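Local coordinates for E3 SUMO-protein ligase SIZ2 (Saccharomyces cerevisiae, PDB 6U75) that acts as an E3 ligase of the SUMO pathway, promoting attachment of SUMO (Smt3) to protein substrates, and binds zinc and double-stranded DNA, at residues Leu183-Pro188 and Glu253-Val258; Ser49-Leu54 and Asn105-Leu110. All blocks are in the same frame, centred on the assembly; numbering follows the deposited sequence.

Interaction 1 (Leu183-Pro188 and Glu253-Val258); sequences LSLQCP and EDVEQV
L183 and V258 face each other as an antiparallel hydrogen-bonded pair: L183 N gives its hydrogen to V258 O at 2.9 Å, in the carbonyl plane, while the return bond from V258 N to L183 O is bent and weak. L183 O also receives a CA-H...O contact from Q257 CA at 3.5 Å. The leucine side chain shares a face of the sheet with V258 and packs against V244 and I247 of helix 242-249, a buried place that suits a branched apolar residue. S184 pairs with Q257 without hydrogen bonds between them, and both side chains, fittingly polar, lie on the other face. S184 OG stands anti to its own backbone N (chi1 172°) and accepts from Q186 N at 3.0 Å, an ST turn that bends the chain. In the SP-RING part of the chain, the pairing joins edge strand 181-184 to strand 257-260, central in a three-stranded sheet. Beyond the turn's first residue, L185 N still reaches E256 O at 2.9 Å, from above the carbonyl plane. Buried L185 brings a fitting branched apolar end: CD1 meets V255 CG1 at 4.1 Å and V258 CG2 at 4.2 Å, and the side chain touches I247 and I248. Q186, with CG anti to its carbonyl carbon (chi1 -52°), lays CG against E256 CB at 4.0 Å, aliphatic part to aliphatic part where the surface begins.

Interaction 2 (Ser49-Leu54 and Asn105-Leu110); sequences SYKLYL and NLTPYL
Y53 and N105 form an antiparallel non-hydrogen-bonded pair, their CA atoms 4.8 Å apart, where strand 50-58 meets short strand 104-105. One residue further on, L106 N donates to L52 O at 2.9 Å, almost straight down the carbonyl. There the backbone pairing gives way to a side chain: L52 N donates to T107 OG1 at 2.8 Å, and this hydroxyl donates to N105 OD1 at 2.6 Å, in the plane of the carbonyl. N105 OD1 also accepts from T107 N, which lies well above that plane, an Asx turn; with CG anti to the backbone N (chi1 -178°), OD1 sits at the edge of the Y53 ring, 3.5 Å from CE1. Replacing N105 by an alanine would probably leave T107 N and OG1 without their shared acceptor and the hydroxyl freer to turn away from L52. Leucine methyls suit the buried apolar side of this PINIT-domain contact: L52 CD2 meets L110 CD1 at 3.7 Å and L54 CB meets L106 CD1 at 4.0 Å, while F82 touches L106 and L110. Two bonds grip the threonine hydroxyl, and its donation to N105 would probably make its oxygen a better acceptor for L52 N.

In the fold
Both segments of interaction 2 precede those of interaction 1 in the chain, and the two contacts belong to separate modules. The 49-54/105-110 contact lies in the PINIT domain, within an antiparallel sheet where strand 50-58 also pairs with strand 130-139. The 183-188/253-258 contact lies in the SP-RING region, in a different, three-stranded sheet; the L183 side chain is about 12 Å from the bound zinc ion. Their centres are 41 Å apart, on either side of the middle of the molecule, and their nearest atoms about 24 Å. Helices 142-150 and 157-168 come between them in sequence. This fragment of a longer ligase thus carries two parts, PINIT and zinc-binding SP-RING, each with its own long-range contact.

Interaction 1 (Leu183-Pro188 and Glu253-Val258)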
loop_
_atom_site.group_PDB
_atom_site.type_symbol
_atom_site.label_atom_id
_atom_site.label_comp_id
_atom_site.label_asym_id
_atom_site.label_seq_id
_atom_site.Cartn_x
_atom_site.Cartn_y
_atom_site.Cartn_z
ATOM N N LEU A 183 -10.679 -17.435 -19.431
ATOM C CA LEU A 183 -10.688 -16.184 -18.685
ATOM C C LEU A 183 -11.534 -16.374 -17.432
ATOM O O LEU A 183 -12.719 -16.710 -17.525
ATOM C CB LEU A 183 -11.245 -15.047 -19.543
ATOM C CG LEU A 183 -11.541 -13.723 -18.832
ATOM C CD1 LEU A 183 -10.259 -13.070 -18.347
ATOM C CD2 LEU A 183 -12.310 -12.788 -19.750
ATOM N N SER A 184 -10.927 -16.166 -16.268
ATOM C CA SER A 184 -11.641 -16.273 -15.006
ATOM C C SER A 184 -12.308 -14.948 -14.665
ATOM O O SER A 184 -11.705 -13.881 -14.807
ATOM C CB SER A 184 -10.690 -16.682 -13.879
ATOM O OG SER A 184 -11.336 -16.603 -12.619
ATOM N N LEU A 185 -13.560 -15.025 -14.226
ATOM C CA LEU A 185 -14.270 -13.865 -13.707
ATOM C C LEU A 185 -14.084 -13.698 -12.206
ATOM O O LEU A 185 -14.699 -12.804 -11.615
ATOM C CB LEU A 185 -15.765 -13.968 -14.028
ATOM C CG LEU A 185 -16.136 -14.097 -15.506
ATOM C CD1 LEU A 185 -17.645 -14.015 -15.682
ATOM C CD2 LEU A 185 -15.437 -13.034 -16.341
ATOM N N GLN A 186 -13.253 -14.529 -11.584
ATOM C CA GLN A 186 -13.022 -14.494 -10.149
ATOM C C GLN A 186 -11.747 -13.723 -9.836
ATOM O O GLN A 186 -10.816 -13.666 -10.644
ATOM C CB GLN A 186 -12.921 -15.912 -9.581
ATOM C CG GLN A 186 -14.084 -16.811 -9.956
ATOM C CD GLN A 186 -15.421 -16.244 -9.524
ATOM O OE1 GLN A 186 -16.119 -15.603 -10.309
ATOM N NE2 GLN A 186 -15.786 -16.479 -8.269
ATOM N N CYS A 187 -11.719 -13.129 -8.655
ATOM C CA CYS A 187 -10.551 -12.391 -8.192
ATOM C C CYS A 187 -9.560 -13.346 -7.535
ATOM O O CYS A 187 -9.970 -14.198 -6.738
ATOM C CB CYS A 187 -10.959 -11.312 -7.202
ATOM S SG CYS A 187 -9.588 -10.363 -6.528
ATOM N N PRO A 188 -8.263 -13.255 -7.839
ATOM C CA PRO A 188 -7.306 -14.139 -7.156
ATOM C C PRO A 188 -7.230 -13.893 -5.662
ATOM O O PRO A 188 -6.957 -14.827 -4.898
ATOM C CB PRO A 188 -5.969 -13.818 -7.843
ATOM C CG PRO A 188 -6.322 -13.095 -9.094
ATOM C CD PRO A 188 -7.596 -12.374 -8.811
ATOM N N GLU A 253 -24.440 -14.571 -12.169
ATOM C CA GLU A 253 -23.530 -14.806 -11.051
ATOM C C GLU A 253 -22.956 -16.217 -11.046
ATOM O O GLU A 253 -21.871 -16.433 -10.492
ATOM C CB GLU A 253 -24.258 -14.551 -9.727
ATOM C CG GLU A 253 -24.827 -13.146 -9.566
ATOM C CD GLU A 253 -23.751 -12.081 -9.465
ATOM O OE1 GLU A 253 -23.547 -11.343 -10.452
ATOM O OE2 GLU A 253 -23.105 -11.987 -8.400
ATOM N N ASP A 254 -23.651 -17.182 -11.651
ATOM C CA ASP A 254 -23.203 -18.570 -11.589
ATOM C C ASP A 254 -21.854 -18.770 -12.269
ATOM O O ASP A 254 -21.075 -19.636 -11.854
ATOM C CB ASP A 254 -24.251 -19.481 -12.232
ATOM C CG ASP A 254 -23.812 -20.933 -12.279
ATOM O OD1 ASP A 254 -23.789 -21.584 -11.213
ATOM O OD2 ASP A 254 -23.490 -21.422 -13.382
ATOM N N VAL A 255 -21.557 -17.988 -13.301
ATOM C CA VAL A 255 -20.390 -18.246 -14.140
ATOM C C VAL A 255 -19.125 -17.812 -13.413
ATOM O O VAL A 255 -19.036 -16.687 -12.906
ATOM C CB VAL A 255 -20.525 -17.525 -15.492
ATOM C CG1 VAL A 255 -19.289 -17.765 -16.343
ATOM C CG2 VAL A 255 -21.778 -17.994 -16.217
ATOM N N GLU A 256 -18.138 -18.709 -13.367
ATOM C CA GLU A 256 -16.827 -18.421 -12.800
ATOM C C GLU A 256 -15.725 -18.341 -13.843
ATOM O O GLU A 256 -14.737 -17.635 -13.625
ATOM C CB GLU A 256 -16.442 -19.491 -11.771
ATOM C CG GLU A 256 -17.496 -19.754 -10.709
ATOM C CD GLU A 256 -17.045 -20.779 -9.686
ATOM O OE1 GLU A 256 -16.663 -20.381 -8.565
ATOM O OE2 GLU A 256 -17.060 -21.986 -10.009
ATOM N N GLN A 257 -15.868 -19.049 -14.961
ATOM C CA GLN A 257 -14.897 -19.040 -16.044
ATOM C C GLN A 257 -15.615 -18.767 -17.358
ATOM O O GLN A 257 -16.845 -18.808 -17.440
ATOM C CB GLN A 257 -14.131 -20.368 -16.129
ATOM C CG GLN A 257 -13.195 -20.629 -14.962
ATOM C CD GLN A 257 -12.291 -21.824 -15.201
ATOM O OE1 GLN A 257 -12.633 -22.735 -15.957
ATOM N NE2 GLN A 257 -11.127 -21.821 -14.562
ATOM N N VAL A 258 -14.828 -18.485 -18.396
ATOM C CA VAL A 258 -15.362 -18.230 -19.727
ATOM C C VAL A 258 -14.316 -18.649 -20.752
ATOM O O VAL A 258 -13.111 -18.534 -20.517
ATOM C CB VAL A 258 -15.760 -16.745 -19.901
ATOM C CG1 VAL A 258 -16.037 -16.437 -21.350
ATOM C CG2 VAL A 258 -16.981 -16.413 -19.051
#

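Interaction 2 (Ser49-Leu54 and Asn105-Leu110)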
loop_
_atom_site.group_PDB
_atom_site.type_symbol
_atom_site.label_atom_id
_atom_site.label_comp_id
_atom_site.label_asym_id
_atom_site.label_seq_id
_atom_site.Cartn_x
_atom_site.Cartn_y
_atom_site.Cartn_z
ATOM N N SER A 49 -9.332 13.441 8.417
ATOM C CA SER A 49 -8.420 12.542 7.725
ATOM C C SER A 49 -6.960 12.784 8.079
ATOM O O SER A 49 -6.085 12.136 7.496
ATOM C CB SER A 49 -8.602 12.676 6.209
ATOM O OG SER A 49 -9.893 12.251 5.812
ATOM N N TYR A 50 -6.673 13.691 9.010
ATOM C CA TYR A 50 -5.300 13.977 9.404
ATOM C C TYR A 50 -4.919 13.129 10.610
ATOM O O TYR A 50 -5.627 13.119 11.622
ATOM C CB TYR A 50 -5.120 15.463 9.727
ATOM C CG TYR A 50 -5.170 16.387 8.525
ATOM C CD1 TYR A 50 -5.358 15.890 7.240
ATOM C CD2 TYR A 50 -5.020 17.758 8.678
ATOM C CE1 TYR A 50 -5.402 16.735 6.146
ATOM C CE2 TYR A 50 -5.060 18.609 7.591
ATOM C CZ TYR A 50 -5.251 18.092 6.327
ATOM O OH TYR A 50 -5.292 18.936 5.241
ATOM N N LYS A 51 -3.796 12.424 10.494
ATOM C CA LYS A 51 -3.277 11.579 11.558
ATOM C C LYS A 51 -1.789 11.852 11.734
ATOM O O LYS A 51 -1.118 12.357 10.832
ATOM C CB LYS A 51 -3.495 10.087 11.258
ATOM C CG LYS A 51 -4.942 9.689 10.990
ATOM C CD LYS A 51 -5.850 10.000 12.170
ATOM C CE LYS A 51 -7.115 9.158 12.139
ATOM N NZ LYS A 51 -6.902 7.824 12.766
ATOM N N LEU A 52 -1.274 11.509 12.912
ATOM C CA LEU A 52 0.152 11.614 13.204
ATOM C C LEU A 52 0.770 10.232 13.035
ATOM O O LEU A 52 0.496 9.322 13.825
ATOM C CB LEU A 52 0.391 12.157 14.610
ATOM C CG LEU A 52 1.865 12.251 15.014
ATOM C CD1 LEU A 52 2.620 13.178 14.073
ATOM C CD2 LEU A 52 2.009 12.717 16.454
ATOM N N TYR A 53 1.605 10.077 12.012
ATOM C CA TYR A 53 2.190 8.793 11.658
ATOM C C TYR A 53 3.687 8.798 11.934
ATOM O O TYR A 53 4.394 9.748 11.572
ATOM C CB TYR A 53 1.932 8.462 10.184
ATOM C CG TYR A 53 0.585 7.830 9.898
ATOM C CD1 TYR A 53 -0.406 7.767 10.871
ATOM C CD2 TYR A 53 0.311 7.280 8.653
ATOM C CE1 TYR A 53 -1.631 7.184 10.607
ATOM C CE2 TYR A 53 -0.911 6.696 8.381
ATOM C CZ TYR A 53 -1.877 6.650 9.361
ATOM O OH TYR A 53 -3.094 6.068 9.092
ATOM N N LEU A 54 4.152 7.733 12.579
ATOM C CA LEU A 54 5.570 7.468 12.767
ATOM C C LEU A 54 6.096 6.663 11.586
ATOM O O LEU A 54 5.440 5.731 11.114
ATOM C CB LEU A 54 5.795 6.701 14.070
ATOM C CG LEU A 54 7.224 6.297 14.432
ATOM C CD1 LEU A 54 8.017 7.490 14.937
ATOM C CD2 LEU A 54 7.204 5.186 15.469
ATOM N N ASN A 105 0.334 4.624 13.850
ATOM C CA ASN A 105 -0.582 5.725 14.124
ATOM C C ASN A 105 -0.461 6.115 15.593
ATOM O O ASN A 105 -0.855 5.353 16.480
ATOM C CB ASN A 105 -2.015 5.329 13.779
ATOM C CG ASN A 105 -3.003 6.458 14.002
ATOM O OD1 ASN A 105 -2.639 7.633 13.974
ATOM N ND2 ASN A 105 -4.263 6.105 14.227
ATOM N N LEU A 106 0.081 7.304 15.848
ATOM C CA LEU A 106 0.230 7.829 17.198
ATOM C C LEU A 106 -0.916 8.744 17.610
ATOM O O LEU A 106 -0.926 9.228 18.747
ATOM C CB LEU A 106 1.551 8.598 17.318
ATOM C CG LEU A 106 2.817 7.891 16.829
ATOM C CD1 LEU A 106 3.994 8.851 16.857
ATOM C CD2 LEU A 106 3.114 6.655 17.665
ATOM N N THR A 107 -1.881 8.983 16.722
ATOM C CA THR A 107 -2.897 10.002 16.982
ATOM C C THR A 107 -3.684 9.752 18.262
ATOM O O THR A 107 -3.785 10.678 19.086
ATOM C CB THR A 107 -3.839 10.101 15.778
ATOM O OG1 THR A 107 -3.073 10.163 14.568
ATOM C CG2 THR A 107 -4.711 11.345 15.883
ATOM N N PRO A 108 -4.261 8.569 18.497
ATOM C CA PRO A 108 -5.156 8.416 19.657
ATOM C C PRO A 108 -4.445 8.453 20.999
ATOM O O PRO A 108 -5.101 8.711 22.016
ATOM C CB PRO A 108 -5.814 7.052 19.415
ATOM C CG PRO A 108 -4.826 6.302 18.603
ATOM C CD PRO A 108 -4.140 7.316 17.729
ATOM N N TYR A 109 -3.136 8.207 21.041
ATOM C CA TYR A 109 -2.396 8.144 22.293
ATOM C C TYR A 109 -1.596 9.414 22.562
ATOM O O TYR A 109 -0.708 9.411 23.422
ATOM C CB TYR A 109 -1.476 6.923 22.285
ATOM C CG TYR A 109 -2.134 5.694 21.699
ATOM C CD1 TYR A 109 -3.187 5.067 22.351
ATOM C CD2 TYR A 109 -1.707 5.164 20.489
ATOM C CE1 TYR A 109 -3.796 3.947 21.817
ATOM C CE2 TYR A 109 -2.308 4.044 19.947
ATOM C CZ TYR A 109 -3.352 3.441 20.614
ATOM O OH TYR A 109 -3.951 2.325 20.077
ATOM N N LEU A 110 -1.898 10.498 21.854
ATOM C CA LEU A 110 -1.196 11.758 22.046
ATOM C C LEU A 110 -1.669 12.455 23.316
ATOM O O LEU A 110 -2.837 12.367 23.703
ATOM C CB LEU A 110 -1.418 12.685 20.849
ATOM C CG LEU A 110 -0.229 12.932 19.918
ATOM C CD1 LEU A 110 -0.651 13.834 18.771
ATOM C CD2 LEU A 110 0.944 13.542 20.671
#